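Local coordinates for protein nicking enzyme (PDB 4HTE) that probably nicks plasmid DNA at the origin of transfer as a relaxase in conjugative spread of antibiotic resistance, and is seen here as its C-terminal domain, at residues A[14-20]-A[91-95]. Residues are numbered along the deposited sequence.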
ATOM      1  N   LEU A  14      17.293 -25.429 -13.108  1.00 80.03           N
ATOM      2  CA  LEU A  14      17.125 -25.657 -11.674  1.00 78.03           C
ATOM      3  C   LEU A  14      15.657 -25.645 -11.269  1.00 75.30           C
ATOM      4  O   LEU A  14      14.827 -25.026 -11.933  1.00 73.65           O
ATOM      5  CB  LEU A  14      17.872 -24.588 -10.880  1.00 75.70           C
ATOM      6  CG  LEU A  14      19.395 -24.619 -10.984  1.00 78.55           C
ATOM      7  CD1 LEU A  14      20.002 -23.401 -10.306  1.00 69.87           C
ATOM      8  CD2 LEU A  14      19.942 -25.906 -10.381  1.00 84.12           C
ATOM      9  N   ASN A  15      15.349 -26.328 -10.169  1.00 74.73           N
ATOM     10  CA  ASN A  15      13.992 -26.359  -9.635  1.00 75.06           C
ATOM     11  C   ASN A  15      13.956 -25.904  -8.176  1.00 76.97           C
ATOM     12  O   ASN A  15      14.995 -25.739  -7.540  1.00 79.14           O
ATOM     13  CB  ASN A  15      13.389 -27.761  -9.777  1.00 73.05           C
ATOM     14  CG  ASN A  15      13.935 -28.744  -8.757  1.00 76.39           C
ATOM     15  OD1 ASN A  15      15.055 -28.597  -8.267  1.00 79.94           O
ATOM     16  ND2 ASN A  15      13.141 -29.760  -8.435  1.00 74.31           N
ATOM     17  N   ALA A  16      12.748 -25.712  -7.654  1.00 73.02           N
ATOM     18  CA  ALA A  16      12.544 -25.134  -6.328  1.00 61.05           C
ATOM     19  C   ALA A  16      13.370 -25.789  -5.219  1.00 62.73           C
ATOM     20  O   ALA A  16      13.778 -25.115  -4.274  1.00 60.06           O
ATOM     21  CB  ALA A  16      11.070 -25.187  -5.971  1.00 57.91           C
ATOM     22  N   PHE A  17      13.613 -27.092  -5.329  1.00 72.40           N
ATOM     23  CA  PHE A  17      14.286 -27.836  -4.262  1.00 77.79           C
ATOM     24  C   PHE A  17      15.789 -27.986  -4.490  1.00 79.90           C
ATOM     25  O   PHE A  17      16.448 -28.788  -3.826  1.00 79.80           O
ATOM     26  CB  PHE A  17      13.639 -29.213  -4.089  1.00 79.69           C
ATOM     27  CG  PHE A  17      12.297 -29.167  -3.417  1.00 81.34           C
ATOM     28  CD1 PHE A  17      11.225 -28.533  -4.024  1.00 82.24           C
ATOM     29  CD2 PHE A  17      12.107 -29.755  -2.179  1.00 82.17           C
ATOM     30  CE1 PHE A  17       9.990 -28.484  -3.408  1.00 81.33           C
ATOM     31  CE2 PHE A  17      10.872 -29.711  -1.556  1.00 82.82           C
ATOM     32  CZ  PHE A  17       9.813 -29.074  -2.173  1.00 80.90           C
ATOM     33  N   SER A  18      16.329 -27.210  -5.423  1.00 77.19           N
ATOM     34  CA  SER A  18      17.763 -27.219  -5.680  1.00 77.33           C
ATOM     35  C   SER A  18      18.514 -26.664  -4.475  1.00 76.34           C
ATOM     36  O   SER A  18      18.055 -25.723  -3.829  1.00 79.03           O
ATOM     37  CB  SER A  18      18.086 -26.389  -6.924  1.00 77.99           C
ATOM     38  OG  SER A  18      17.510 -26.961  -8.086  1.00 76.97           O
ATOM     39  N   TYR A  19      19.668 -27.253  -4.177  1.00 79.19           N
ATOM     40  CA  TYR A  19      20.513 -26.797  -3.077  1.00 79.33           C
ATOM     41  C   TYR A  19      19.850 -26.989  -1.713  1.00 78.20           C
ATOM     42  O   TYR A  19      20.287 -26.405  -0.720  1.00 81.25           O
ATOM     43  CB  TYR A  19      20.866 -25.316  -3.246  1.00 78.44           C
ATOM     44  CG  TYR A  19      21.374 -24.942  -4.617  1.00 80.17           C
ATOM     45  CD1 TYR A  19      22.610 -25.381  -5.063  1.00 83.85           C
ATOM     46  CD2 TYR A  19      20.623 -24.132  -5.457  1.00 79.05           C
ATOM     47  CE1 TYR A  19      23.080 -25.036  -6.314  1.00 85.18           C
ATOM     48  CE2 TYR A  19      21.086 -23.780  -6.709  1.00 78.52           C
ATOM     49  CZ  TYR A  19      22.315 -24.234  -7.133  1.00 81.30           C
ATOM     50  OH  TYR A  19      22.779 -23.886  -8.381  1.00 82.09           O
HETATM   51  N   MSE A  20      18.799 -27.802  -1.660  1.00 76.08           N
HETATM   52  CA  MSE A  20      18.052 -27.991  -0.419  1.00 76.63           C
HETATM   53  C   MSE A  20      18.141 -29.412   0.108  1.00 76.36           C
HETATM   54  O   MSE A  20      17.713 -30.357  -0.555  1.00 79.33           O
HETATM   55  CB  MSE A  20      16.584 -27.641  -0.632  1.00 79.04           C
HETATM   56  CG  MSE A  20      16.159 -26.346   0.016  1.00 79.02           C
HETATM   57 SE   MSE A  20      14.221 -26.198   0.087  1.00 83.01          SE
HETATM   58  CE  MSE A  20      13.861 -27.345   1.614  1.00 68.54           C
ATOM     59  N   GLN A  91      19.332 -21.992   1.456  1.00 83.33           N
ATOM     60  CA  GLN A  91      19.172 -22.239   0.029  1.00 81.52           C
ATOM     61  C   GLN A  91      19.633 -21.049  -0.806  1.00 79.39           C
ATOM     62  O   GLN A  91      20.234 -21.222  -1.867  1.00 82.83           O
ATOM     63  CB  GLN A  91      17.714 -22.554  -0.295  1.00 76.16           C
ATOM     64  CG  GLN A  91      17.480 -22.902  -1.750  1.00 75.36           C
ATOM     65  CD  GLN A  91      16.038 -23.251  -2.031  1.00 73.06           C
ATOM     66  OE1 GLN A  91      15.187 -23.183  -1.145  1.00 71.98           O
ATOM     67  NE2 GLN A  91      15.755 -23.626  -3.267  1.00 72.45           N
ATOM     68  N   ALA A  92      19.346 -19.845  -0.324  1.00 75.67           N
ATOM     69  CA  ALA A  92      19.721 -18.627  -1.034  1.00 77.88           C
ATOM     70  C   ALA A  92      21.235 -18.449  -1.047  1.00 80.54           C
ATOM     71  O   ALA A  92      21.831 -18.191  -2.093  1.00 80.57           O
ATOM     72  CB  ALA A  92      19.046 -17.416  -0.400  1.00 79.01           C
ATOM     73  N   GLY A  93      21.854 -18.592   0.122  1.00 82.28           N
ATOM     74  CA  GLY A  93      23.295 -18.467   0.237  1.00 85.12           C
ATOM     75  C   GLY A  93      24.005 -19.361  -0.760  1.00 85.45           C
ATOM     76  O   GLY A  93      24.858 -18.904  -1.520  1.00 88.15           O
ATOM     77  N   ILE A  94      23.644 -20.641  -0.759  1.00 83.87           N
ATOM     78  CA  ILE A  94      24.218 -21.601  -1.693  1.00 83.29           C
ATOM     79  C   ILE A  94      23.960 -21.138  -3.119  1.00 80.53           C
ATOM     80  O   ILE A  94      24.872 -21.083  -3.942  1.00 81.37           O
ATOM     81  CB  ILE A  94      23.607 -23.010  -1.524  1.00 79.59           C
ATOM     82  CG1 ILE A  94      23.837 -23.543  -0.106  1.00 77.00           C
ATOM     83  CG2 ILE A  94      24.206 -23.970  -2.547  1.00 79.83           C
ATOM     84  CD1 ILE A  94      23.121 -24.852   0.180  1.00 78.93           C
ATOM     85  N   PHE A  95      22.705 -20.805  -3.400  1.00 77.34           N
ATOM     86  CA  PHE A  95      22.292 -20.395  -4.735  1.00 81.14           C
ATOM     87  C   PHE A  95      23.172 -19.280  -5.289  1.00 83.14           C
ATOM     88  O   PHE A  95      23.550 -19.302  -6.461  1.00 84.98           O
ATOM     89  CB  PHE A  95      20.835 -19.936  -4.720  1.00 79.04           C
ATOM     90  CG  PHE A  95      20.356 -19.405  -6.038  1.00 77.00           C
ATOM     91  CD1 PHE A  95      20.578 -18.084  -6.390  1.00 76.78           C
ATOM     92  CD2 PHE A  95      19.684 -20.227  -6.927  1.00 74.46           C
ATOM     93  CE1 PHE A  95      20.140 -17.592  -7.603  1.00 75.86           C
ATOM     94  CE2 PHE A  95      19.244 -19.740  -8.142  1.00 75.14           C
ATOM     95  CZ  PHE A  95      19.472 -18.420  -8.479  1.00 75.76           C
TER
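Two overlapping beta turns just ahead of helix 22-35 pack against helix 64-99 in the all-helical C-terminal part of this relaxase. The first is a type I turn from N15 to S18, closed by S18 N to N15 O at 2.9 Å. The second is a type II turn from F17 to M20. Y19 sits at its third position with a positive phi of 65°. Its CA-CB bond points toward the helix. With chi1 at m, the Y19 ring packs against I94 and F95: CD1 comes to 3.3 Å from I94 CG2, and CE2 to 3.8 Å from F95 CD2. F95 CA lies over one face of the Y19 ring. L14 CD1 adds a looser apolar contact at 4.3 Å from F95 CE2. K98 and N99, further along the same helix, also touch Y19. L120 of helix 109-122 packs on both Q91 and F95. Q91 is buried and fully extended, with chi1 and chi2 both t. That conformation carries its amide from the helix to the turns. Selenium SE of M20, a selenomethionine, lies 3.4 Å from Q91 OE1. On the other amide atom, Q91 NE2 donates a 2.7 Å hydrogen bond to A16 O.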